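Local coordinates for protein polysialic acid O-acetyltransferase (Escherichia coli, PDB 3JQY) that catalyses the O-acetylation of capsular polysialic acid, transferring acetyl groups from acetyl-CoA to sialic acid residues of long polymers, at residues D29-D34 against N53-N58; R87-S92 against K105-R110; Y169-R174 against I218-T223. All blocks are in the same frame, centred on the assembly; numbering follows the deposited sequence.

In the fold
The three contacts follow one another along the left-handed beta-helix without touching. Contact 1 lies near its N-terminal end, contact 2 in the middle, their centres about 17 Å apart, and contact 3 on the other side of the chain's centre, about 31 Å from contact 1 between centres. Contacts 1 and 2 join strands of successive coils in two different parallel sheets, and both are partly buried: mostly apolar residues face inward, with Asn53 among them, and mostly polar or charged ones outward, though Ile107 lies there too. Contact 3 is wholly buried and is not a strand pair of this kind; a segment that follows the helical coils packs on one of them through aromatic rings, beside a second subunit.

Contact 1 of 3, residues D29-D34 against N53-N58; sequences DSFSVD and NKVQFN
Strands 31-34 and 53-58 run parallel, their axes 4.6 Å apart and 13° from exact alignment, and five backbone hydrogen bonds join them from Asn53 N to Ser30 O at one end to Phe57 N to Asp34 O at the other. On the face that carries Phe31, Asn53, Val33 and Val55, the methylene of Asn53 sits over the centre of the Phe31 ring, CB 3.4 Å from the ring centroid, a CH-pi contact. Val33 and Val55 lie side by side and pack tightly, CG2 of Val33 only 3.3 Å from CG1 of Val55, while Val33 CG1 reaches the edge of the Phe57 ring. The other face is polar. CG is anti to the backbone N in both Asp34 (chi1 -174°) and Gln56, and Gln56 bends at chi2. Its NE2 donates to Asp34 OD2 at 2.6 Å, on the anti side but 35° out of the carboxylate plane, and more weakly to Asn58 OD1. The pair joins successive coils near the N-terminal end of the left-handed beta-helix. Strand 71-80 borders 53-58 on its other side through backbone bonds and the ring of Phe79 on Phe57; Phe31 meets Phe42 and touches Ile66 of strand 63-66.

Contact 2 of 3, residues R87-S92 against K105-R110; sequences RIHKNS and KVIIGR
With CG of His89 anti to its carbonyl carbon (chi1 -77°) and the ring turned by a chi2 of 71°, ND1 faces the carbonyl of Ile108 on the next coil, and CE1 comes within 3.6 Å of CG2 of Ile107, in one of its two conformers, at the ring edge. Ile108 O is gripped twice by the same residue. His89 N donates at 2.9 Å, whereas His89 ND1 donates at 3.1 Å from above the carbonyl plane, along a more bent path of 136°, consistent with a hydrogen on ND1. Arg87, its chain extended from CG to NE, sets NE over the rim of one imidazole face, with His89 NE2 over the centre of the guanidinium, and a salt bridge from Arg87 NH2 to Glu67 holds the far end. The backbones pair in parallel, Arg87 with Ile107 and Ile88 with Ile108, through Arg87 N to Val106 O and Ile108 N to Arg87 O. These are neighbouring rungs of the left-handed beta-helix of the hexapeptide-repeat transferases. Ile88 and Ile108 turn to the same face and meet loosely, CG1 of Ile88 being 4.4 Å from CD1 of Ile108; both also touch Ile94 of strand 93-95. Arg87 and Ile107 occupy the other face. Beyond the strands the chain rounds a corner in a type II turn from His89 to Ser92, across which Ser92 OG, in one of two conformers, donates to His89 O at 2.7 Å. Lys90, within the turn, lies side by side with Arg110, Lys90 CG 3.8 Å from Arg110 CD, so that methylenes rather than charges meet. Arg110 CG also packs against His89 CB at 3.6 Å, and the backbone N of Arg110 donates to His131 ND1 on the following coil.

Contact 3 of 3, residues Y169-R174 against I218-T223; sequences YVWVGR and IIWART
The indole of Trp220 lies between two partners: the Tyr169 ring covers one face and CB of Trp171 the opposite one. Its CG lies between the backbone N and the carbonyl carbon (chi1 62°). Tyr169 and the six-membered ring form an offset stack, centroids 4.2 Å apart and planes 14° from parallel, with Trp220 CZ2 over the rim of the tyrosine. Trp171 CB makes a CH-pi contact 3.7 Å from the centroid of the five-membered ring, and CG1 of Ile219 meets the edge of the Tyr169 ring. Two hydrogen bonds tie the stacked residues crosswise. Trp220 NE1 gives its N-H, nearly in the indole plane, to Tyr169 O at 3.0 Å, arriving from above the carbonyl plane; Tyr169 OH donates to Trp220 O at 2.6 Å. The same hydroxyl accepts from water 1, which in turn accepts from Arg222 N. Tyr238 of helix 233-245 also stacks with Tyr169. Trp171 meets His147 of a neighbouring subunit edge-to-face, and Ile219 and Trp220 pair antiparallel with a strand of that subunit. The aromatic cluster joins the segment after the left-handed beta-helix to a coil at the trimer interface, beside a histidine assigned by similarity to the acetyl-CoA site.

Contact 1 of 3, residues D29-D34 against N53-N58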
loop_
_atom_site.group_PDB
_atom_site.type_symbol
_atom_site.label_atom_id
_atom_site.label_comp_id
_atom_site.label_asym_id
_atom_site.label_seq_id
_atom_site.Cartn_x
_atom_site.Cartn_y
_atom_site.Cartn_z
ATOM N N ASP B 29 -28.198 -10.685 16.813
ATOM C CA ASP B 29 -27.138 -11.440 17.471
ATOM C C ASP B 29 -25.739 -11.160 16.922
ATOM O O ASP B 29 -24.744 -11.540 17.541
ATOM C CB ASP B 29 -27.442 -12.942 17.442
ATOM C CG ASP B 29 -27.808 -13.441 16.056
ATOM O OD1 ASP B 29 -27.299 -12.884 15.060
ATOM O OD2 ASP B 29 -28.605 -14.402 15.965
ATOM N N SER B 30 -25.654 -10.492 15.776
ATOM C CA SER B 30 -24.352 -10.234 15.165
ATOM C C SER B 30 -23.768 -8.880 15.565
ATOM O O SER B 30 -22.617 -8.595 15.267
ATOM C CB SER B 30 -24.426 -10.328 13.635
ATOM O OG SER B 30 -24.825 -9.092 13.059
ATOM N N PHE B 31 -24.561 -8.053 16.240
ATOM C CA PHE B 31 -24.119 -6.711 16.605
ATOM C C PHE B 31 -23.892 -6.525 18.100
ATOM O O PHE B 31 -24.586 -7.112 18.936
ATOM C CB PHE B 31 -25.130 -5.662 16.132
ATOM C CG PHE B 31 -24.863 -5.132 14.749
ATOM C CD1 PHE B 31 -24.196 -3.931 14.574
ATOM C CD2 PHE B 31 -25.298 -5.827 13.626
ATOM C CE1 PHE B 31 -23.954 -3.432 13.307
ATOM C CE2 PHE B 31 -25.059 -5.332 12.351
ATOM C CZ PHE B 31 -24.386 -4.134 12.190
ATOM N N SER B 32 -22.898 -5.709 18.426
ATOM C CA SER B 32 -22.781 -5.145 19.757
ATOM C C SER B 32 -23.050 -3.660 19.604
ATOM O O SER B 32 -22.592 -3.041 18.645
ATOM C CB SER B 32 -21.390 -5.387 20.335
ATOM O OG SER B 32 -20.403 -4.685 19.598
ATOM N N VAL B 33 -23.810 -3.089 20.528
ATOM C CA VAL B 33 -24.152 -1.681 20.435
ATOM C C VAL B 33 -23.700 -0.960 21.687
ATOM O O VAL B 33 -23.969 -1.411 22.801
ATOM C CB VAL B 33 -25.668 -1.480 20.255
ATOM C CG1 VAL B 33 -25.995 0.001 20.172
ATOM C CG2 VAL B 33 -26.154 -2.210 19.007
ATOM N N ASP B 34 -22.997 0.150 21.498
ATOM C CA ASP B 34 -22.594 0.999 22.607
ATOM C C ASP B 34 -23.054 2.427 22.342
ATOM O O ASP B 34 -22.721 3.018 21.320
ATOM C CB ASP B 34 -21.082 0.957 22.795
ATOM C CG ASP B 34 -20.637 1.713 24.024
ATOM O OD1 ASP B 34 -21.272 1.540 25.088
ATOM O OD2 ASP B 34 -19.658 2.482 23.927
ATOM N N ASN B 53 -20.109 -7.641 14.349
ATOM C CA ASN B 53 -20.334 -6.243 13.987
ATOM C C ASN B 53 -20.485 -5.348 15.209
ATOM O O ASN B 53 -20.863 -5.810 16.289
ATOM C CB ASN B 53 -21.565 -6.126 13.100
ATOM C CG ASN B 53 -21.498 -7.042 11.907
ATOM O OD1 ASN B 53 -22.328 -7.949 11.745
ATOM N ND2 ASN B 53 -20.498 -6.830 11.071
ATOM N N LYS B 54 -20.191 -4.063 15.038
ATOM C CA LYS B 54 -20.271 -3.122 16.147
ATOM C C LYS B 54 -20.800 -1.757 15.713
ATOM O O LYS B 54 -20.468 -1.268 14.639
ATOM C CB LYS B 54 -18.889 -2.963 16.786
ATOM C CG LYS B 54 -18.356 -4.244 17.422
ATOM C CD LYS B 54 -16.837 -4.362 17.295
ATOM C CE LYS B 54 -16.119 -3.144 17.857
ATOM N NZ LYS B 54 -16.513 -2.859 19.265
ATOM N N VAL B 55 -21.637 -1.158 16.555
ATOM C CA VAL B 55 -22.040 0.226 16.366
ATOM C C VAL B 55 -21.726 0.996 17.647
ATOM O O VAL B 55 -22.004 0.532 18.757
ATOM C CB VAL B 55 -23.525 0.363 15.977
ATOM C CG1 VAL B 55 -24.415 -0.262 17.027
ATOM C CG2 VAL B 55 -23.896 1.834 15.775
ATOM N N GLN B 56 -21.103 2.152 17.474
ATOM C CA GLN B 56 -20.689 2.997 18.578
ATOM C C GLN B 56 -21.252 4.388 18.344
ATOM O O GLN B 56 -20.916 5.035 17.359
ATOM C CB GLN B 56 -19.160 3.055 18.647
ATOM C CG GLN B 56 -18.610 3.994 19.704
ATOM C CD GLN B 56 -18.666 3.401 21.089
ATOM O OE1 GLN B 56 -18.189 2.287 21.319
ATOM N NE2 GLN B 56 -19.244 4.142 22.029
ATOM N N PHE B 57 -22.115 4.845 19.244
ATOM C CA PHE B 57 -22.662 6.195 19.163
ATOM C C PHE B 57 -21.922 7.083 20.157
ATOM O O PHE B 57 -22.133 6.969 21.365
ATOM C CB PHE B 57 -24.154 6.206 19.527
ATOM C CG PHE B 57 -25.053 5.488 18.540
ATOM C CD1 PHE B 57 -25.389 6.077 17.330
ATOM C CD2 PHE B 57 -25.599 4.254 18.850
ATOM C CE1 PHE B 57 -26.227 5.440 16.436
ATOM C CE2 PHE B 57 -26.443 3.606 17.962
ATOM C CZ PHE B 57 -26.761 4.202 16.752
ATOM N N ASN B 58 -21.051 7.951 19.651
ATOM C CA ASN B 58 -20.359 8.928 20.492
ATOM C C ASN B 58 -20.909 10.323 20.213
ATOM O O ASN B 58 -20.162 11.241 19.867
ATOM C CB ASN B 58 -18.852 8.930 20.217
ATOM C CG ASN B 58 -18.145 7.692 20.741
ATOM O OD1 ASN B 58 -18.602 7.048 21.680
ATOM N ND2 ASN B 58 -17.015 7.359 20.127
#

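Contact 2 of 3, residues R87-S92 against K105-R110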
loop_
_atom_site.group_PDB
_atom_site.type_symbol
_atom_site.label_atom_id
_atom_site.label_comp_id
_atom_site.label_asym_id
_atom_site.label_seq_id
_atom_site.Cartn_x
_atom_site.Cartn_y
_atom_site.Cartn_z
ATOM N N ARG B 87 -26.908 4.696 6.020
ATOM C CA ARG B 87 -27.916 3.770 5.527
ATOM C C ARG B 87 -27.283 2.775 4.581
ATOM O O ARG B 87 -26.637 3.158 3.596
ATOM C CB ARG B 87 -29.047 4.499 4.803
ATOM C CG ARG B 87 -30.115 3.560 4.246
ATOM C CD ARG B 87 -31.200 4.336 3.484
ATOM N NE ARG B 87 -32.226 3.446 2.931
ATOM C CZ ARG B 87 -33.262 3.852 2.200
ATOM N NH1 ARG B 87 -33.421 5.140 1.924
ATOM N NH2 ARG B 87 -34.142 2.966 1.740
ATOM N N ILE B 88 -27.472 1.499 4.886
ATOM C CA ILE B 88 -26.939 0.433 4.058
ATOM C C ILE B 88 -28.099 -0.326 3.426
ATOM O O ILE B 88 -28.892 -0.955 4.120
ATOM C CB ILE B 88 -26.049 -0.504 4.881
ATOM C CG1 ILE B 88 -24.903 0.290 5.520
ATOM C CG2 ILE B 88 -25.509 -1.636 4.012
ATOM C CD1 ILE B 88 -23.960 -0.542 6.359
ATOM N N HIS B 89 -28.195 -0.250 2.103
ATOM C CA HIS B 89 -29.353 -0.785 1.378
ATOM C C HIS B 89 -29.330 -2.305 1.216
ATOM O O HIS B 89 -28.281 -2.939 1.304
ATOM C CB HIS B 89 -29.459 -0.141 -0.006
ATOM C CG HIS B 89 -30.007 1.254 0.001
ATOM N ND1 HIS B 89 -29.300 2.333 0.484
ATOM C CD2 HIS B 89 -31.184 1.748 -0.455
ATOM C CE1 HIS B 89 -30.022 3.431 0.341
ATOM N NE2 HIS B 89 -31.170 3.103 -0.225
ATOM N N LYS B 90 -30.504 -2.871 0.945
ATOM C CA LYS B 90 -30.689 -4.322 0.895
ATOM C C LYS B 90 -29.754 -5.058 -0.057
ATOM O O LYS B 90 -29.342 -4.524 -1.093
ATOM C CB LYS B 90 -32.144 -4.648 0.533
ATOM C CG LYS B 90 -32.611 -3.980 -0.746
ATOM C CD LYS B 90 -33.899 -4.611 -1.280
ATOM C CE LYS B 90 -35.054 -4.469 -0.301
ATOM N NZ LYS B 90 -36.313 -5.077 -0.835
ATOM N N ASN B 91 -29.413 -6.285 0.328
ATOM C CA ASN B 91 -28.669 -7.221 -0.510
ATOM C C ASN B 91 -27.217 -6.832 -0.768
ATOM O O ASN B 91 -26.560 -7.400 -1.634
ATOM C CB ASN B 91 -29.408 -7.467 -1.819
ATOM C CG ASN B 91 -30.685 -8.251 -1.614
ATOM O OD1 ASN B 91 -30.649 -9.410 -1.207
ATOM N ND2 ASN B 91 -31.821 -7.619 -1.881
ATOM N N SER B 92 -26.716 -5.869 -0.012
ATOM C CA SER B 92 -25.313 -5.488 -0.098
ATOM C C SER B 92 -24.479 -6.375 0.821
ATOM O O SER B 92 -25.015 -7.078 1.677
ATOM C CB SER B 92 -25.134 -4.019 0.287
ATOM O OG SER B 92 -25.677 -3.768 1.573
ATOM N N LYS B 105 -23.292 12.075 6.196
ATOM C CA LYS B 105 -24.175 11.037 5.677
ATOM C C LYS B 105 -23.357 10.029 4.882
ATOM O O LYS B 105 -22.562 10.401 4.028
ATOM C CB LYS B 105 -25.247 11.642 4.769
ATOM C CG LYS B 105 -26.173 12.631 5.447
ATOM C CD LYS B 105 -27.297 13.037 4.494
ATOM C CE LYS B 105 -27.879 14.395 4.854
ATOM N NZ LYS B 105 -28.506 14.405 6.204
ATOM N N VAL B 106 -23.541 8.749 5.171
ATOM C CA VAL B 106 -22.854 7.707 4.418
ATOM C C VAL B 106 -23.936 6.760 3.938
ATOM O O VAL B 106 -24.703 6.242 4.739
ATOM C CB VAL B 106 -21.823 6.960 5.274
ATOM C CG1 VAL B 106 -21.178 5.825 4.478
ATOM C CG2 VAL B 106 -20.745 7.934 5.775
ATOM N N ILE B 107 -24.011 6.569 2.627
ATOM C CA ILE B 107 -25.040 5.731 2.026
ATOM C C ILE B 107 -24.393 4.697 1.124
ATOM O O ILE B 107 -23.522 5.025 0.327
ATOM C CB ILE B 107 -26.027 6.557 1.168
ATOM C CG1 ILE B 107 -26.555 7.766 1.946
ATOM C CG2 ILE B 107 -27.167 5.672 0.659
ATOM C CD1 ILE B 107 -27.206 7.421 3.261
ATOM N N ILE B 108 -24.825 3.449 1.256
ATOM C CA ILE B 108 -24.321 2.368 0.424
ATOM C C ILE B 108 -25.503 1.681 -0.258
ATOM O O ILE B 108 -26.418 1.205 0.405
ATOM C CB ILE B 108 -23.535 1.374 1.273
ATOM C CG1 ILE B 108 -22.336 2.092 1.919
ATOM C CG2 ILE B 108 -23.087 0.184 0.426
ATOM C CD1 ILE B 108 -21.553 1.242 2.887
ATOM N N GLY B 109 -25.486 1.657 -1.586
ATOM C CA GLY B 109 -26.631 1.219 -2.368
ATOM C C GLY B 109 -26.864 -0.283 -2.407
ATOM O O GLY B 109 -26.110 -1.064 -1.832
ATOM N N ARG B 110 -27.915 -0.680 -3.118
ATOM C CA ARG B 110 -28.334 -2.075 -3.200
ATOM C C ARG B 110 -27.370 -2.957 -3.983
ATOM O O ARG B 110 -26.813 -2.533 -4.999
ATOM C CB ARG B 110 -29.717 -2.154 -3.861
ATOM C CG ARG B 110 -30.799 -1.446 -3.084
ATOM C CD ARG B 110 -32.173 -1.702 -3.697
ATOM N NE ARG B 110 -32.415 -0.873 -4.871
ATOM C CZ ARG B 110 -32.996 0.324 -4.832
ATOM N NH1 ARG B 110 -33.396 0.834 -3.674
ATOM N NH2 ARG B 110 -33.180 1.012 -5.953
#

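Contact 3 of 3, residues Y169-R174 against I218-T223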
loop_
_atom_site.group_PDB
_atom_site.type_symbol
_atom_site.label_atom_id
_atom_site.label_comp_id
_atom_site.label_asym_id
_atom_site.label_seq_id
_atom_site.Cartn_x
_atom_site.Cartn_y
_atom_site.Cartn_z
ATOM N N TYR B 169 -22.802 1.045 -10.246
ATOM C CA TYR B 169 -22.092 0.179 -11.183
ATOM C C TYR B 169 -20.656 0.647 -11.441
ATOM O O TYR B 169 -20.223 0.797 -12.586
ATOM C CB TYR B 169 -22.879 -0.002 -12.494
ATOM C CG TYR B 169 -22.500 -1.279 -13.209
ATOM C CD1 TYR B 169 -22.733 -2.508 -12.617
ATOM C CD2 TYR B 169 -21.881 -1.254 -14.456
ATOM C CE1 TYR B 169 -22.376 -3.692 -13.240
ATOM C CE2 TYR B 169 -21.523 -2.449 -15.104
ATOM C CZ TYR B 169 -21.776 -3.659 -14.482
ATOM O OH TYR B 169 -21.428 -4.849 -15.087
ATOM N N VAL B 170 -19.929 0.864 -10.350
ATOM C CA VAL B 170 -18.506 1.171 -10.408
ATOM C C VAL B 170 -17.695 0.038 -9.792
ATOM O O VAL B 170 -18.080 -0.527 -8.771
ATOM C CB VAL B 170 -18.192 2.498 -9.684
ATOM C CG1 VAL B 170 -16.689 2.687 -9.522
ATOM C CG2 VAL B 170 -18.797 3.660 -10.464
ATOM N N TRP B 171 -16.572 -0.290 -10.428
ATOM C CA TRP B 171 -15.633 -1.273 -9.901
ATOM C C TRP B 171 -14.437 -0.520 -9.334
ATOM O O TRP B 171 -13.685 0.121 -10.083
ATOM C CB TRP B 171 -15.206 -2.236 -11.013
ATOM C CG TRP B 171 -14.059 -3.169 -10.661
ATOM C CD1 TRP B 171 -13.579 -3.456 -9.420
ATOM C CD2 TRP B 171 -13.283 -3.949 -11.583
ATOM N NE1 TRP B 171 -12.538 -4.360 -9.505
ATOM C CE2 TRP B 171 -12.343 -4.682 -10.825
ATOM C CE3 TRP B 171 -13.291 -4.095 -12.972
ATOM C CZ2 TRP B 171 -11.412 -5.536 -11.415
ATOM C CZ3 TRP B 171 -12.372 -4.955 -13.557
ATOM C CH2 TRP B 171 -11.444 -5.661 -12.779
ATOM N N VAL B 172 -14.290 -0.538 -8.009
ATOM C CA VAL B 172 -13.108 0.049 -7.391
ATOM C C VAL B 172 -12.152 -1.083 -7.016
ATOM O O VAL B 172 -12.502 -1.993 -6.268
ATOM C CB VAL B 172 -13.430 0.925 -6.169
ATOM C CG1 VAL B 172 -12.144 1.537 -5.602
ATOM C CG2 VAL B 172 -14.406 2.043 -6.549
ATOM N N GLY B 173 -10.958 -1.026 -7.584
ATOM C CA GLY B 173 -9.952 -2.055 -7.397
ATOM C C GLY B 173 -9.318 -2.081 -6.023
ATOM O O GLY B 173 -9.538 -1.192 -5.192
ATOM N N ARG B 174 -8.518 -3.117 -5.795
ATOM C CA ARG B 174 -7.862 -3.341 -4.518
ATOM C C ARG B 174 -6.812 -2.277 -4.192
ATOM O O ARG B 174 -6.129 -1.759 -5.079
ATOM C CB ARG B 174 -7.224 -4.731 -4.535
ATOM C CG ARG B 174 -6.303 -5.044 -3.385
ATOM C CD ARG B 174 -5.756 -6.462 -3.584
ATOM N NE ARG B 174 -4.635 -6.758 -2.699
ATOM C CZ ARG B 174 -3.831 -7.807 -2.842
ATOM N NH1 ARG B 174 -4.011 -8.664 -3.847
ATOM N NH2 ARG B 174 -2.840 -7.994 -1.981
ATOM N N ILE B 218 -15.366 2.537 -21.892
ATOM C CA ILE B 218 -15.362 1.165 -21.389
ATOM C C ILE B 218 -16.452 0.915 -20.355
ATOM O O ILE B 218 -17.054 1.850 -19.824
ATOM C CB ILE B 218 -13.990 0.783 -20.771
ATOM C CG1 ILE B 218 -13.652 1.694 -19.585
ATOM C CG2 ILE B 218 -12.898 0.868 -21.813
ATOM C CD1 ILE B 218 -14.166 1.200 -18.254
ATOM N N ILE B 219 -16.689 -0.363 -20.080
ATOM C CA ILE B 219 -17.594 -0.800 -19.026
ATOM C C ILE B 219 -17.120 -2.184 -18.578
ATOM O O ILE B 219 -16.492 -2.905 -19.353
ATOM C CB ILE B 219 -19.059 -0.848 -19.513
ATOM C CG1 ILE B 219 -20.023 -0.868 -18.324
ATOM C CG2 ILE B 219 -19.298 -2.047 -20.438
ATOM C CD1 ILE B 219 -21.475 -0.603 -18.703
ATOM N N TRP B 220 -17.404 -2.544 -17.330
ATOM C CA TRP B 220 -16.916 -3.800 -16.747
ATOM C C TRP B 220 -18.071 -4.743 -16.437
ATOM O O TRP B 220 -19.231 -4.338 -16.453
ATOM C CB TRP B 220 -16.159 -3.502 -15.447
ATOM C CG TRP B 220 -17.058 -2.858 -14.429
ATOM C CD1 TRP B 220 -17.428 -1.545 -14.378
ATOM C CD2 TRP B 220 -17.738 -3.511 -13.347
ATOM N NE1 TRP B 220 -18.287 -1.334 -13.324
ATOM C CE2 TRP B 220 -18.495 -2.525 -12.675
ATOM C CE3 TRP B 220 -17.767 -4.828 -12.871
ATOM C CZ2 TRP B 220 -19.271 -2.814 -11.549
ATOM C CZ3 TRP B 220 -18.551 -5.118 -11.753
ATOM C CH2 TRP B 220 -19.290 -4.117 -11.109
ATOM N N ALA B 221 -17.747 -6.001 -16.148
ATOM C CA ALA B 221 -18.740 -6.947 -15.652
ATOM C C ALA B 221 -18.126 -7.838 -14.581
ATOM O O ALA B 221 -16.903 -7.991 -14.507
ATOM C CB ALA B 221 -19.305 -7.792 -16.793
ATOM N N ARG B 222 -18.980 -8.434 -13.756
ATOM C CA ARG B 222 -18.511 -9.245 -12.643
ATOM C C ARG B 222 -18.064 -10.641 -13.098
ATOM O O ARG B 222 -17.032 -11.146 -12.653
ATOM C CB ARG B 222 -19.600 -9.340 -11.575
ATOM C CG ARG B 222 -19.090 -9.653 -10.179
ATOM C CD ARG B 222 -20.222 -9.601 -9.161
ATOM N NE ARG B 222 -20.602 -8.241 -8.779
ATOM C CZ ARG B 222 -20.207 -7.656 -7.652
ATOM N NH1 ARG B 222 -20.602 -6.424 -7.353
ATOM N NH2 ARG B 222 -19.413 -8.314 -6.815
ATOM N N THR B 223 -18.828 -11.253 -13.998
ATOM C CA THR B 223 -18.526 -12.607 -14.474
ATOM C C THR B 223 -17.254 -12.682 -15.314
ATOM O O THR B 223 -17.098 -11.946 -16.282
ATOM C CB THR B 223 -19.657 -13.173 -15.354
ATOM O OG1 THR B 223 -20.915 -12.611 -14.963
ATOM C CG2 THR B 223 -19.709 -14.695 -15.239
HETATM O O HOH W 1 -21.724 -7.384 -13.814
#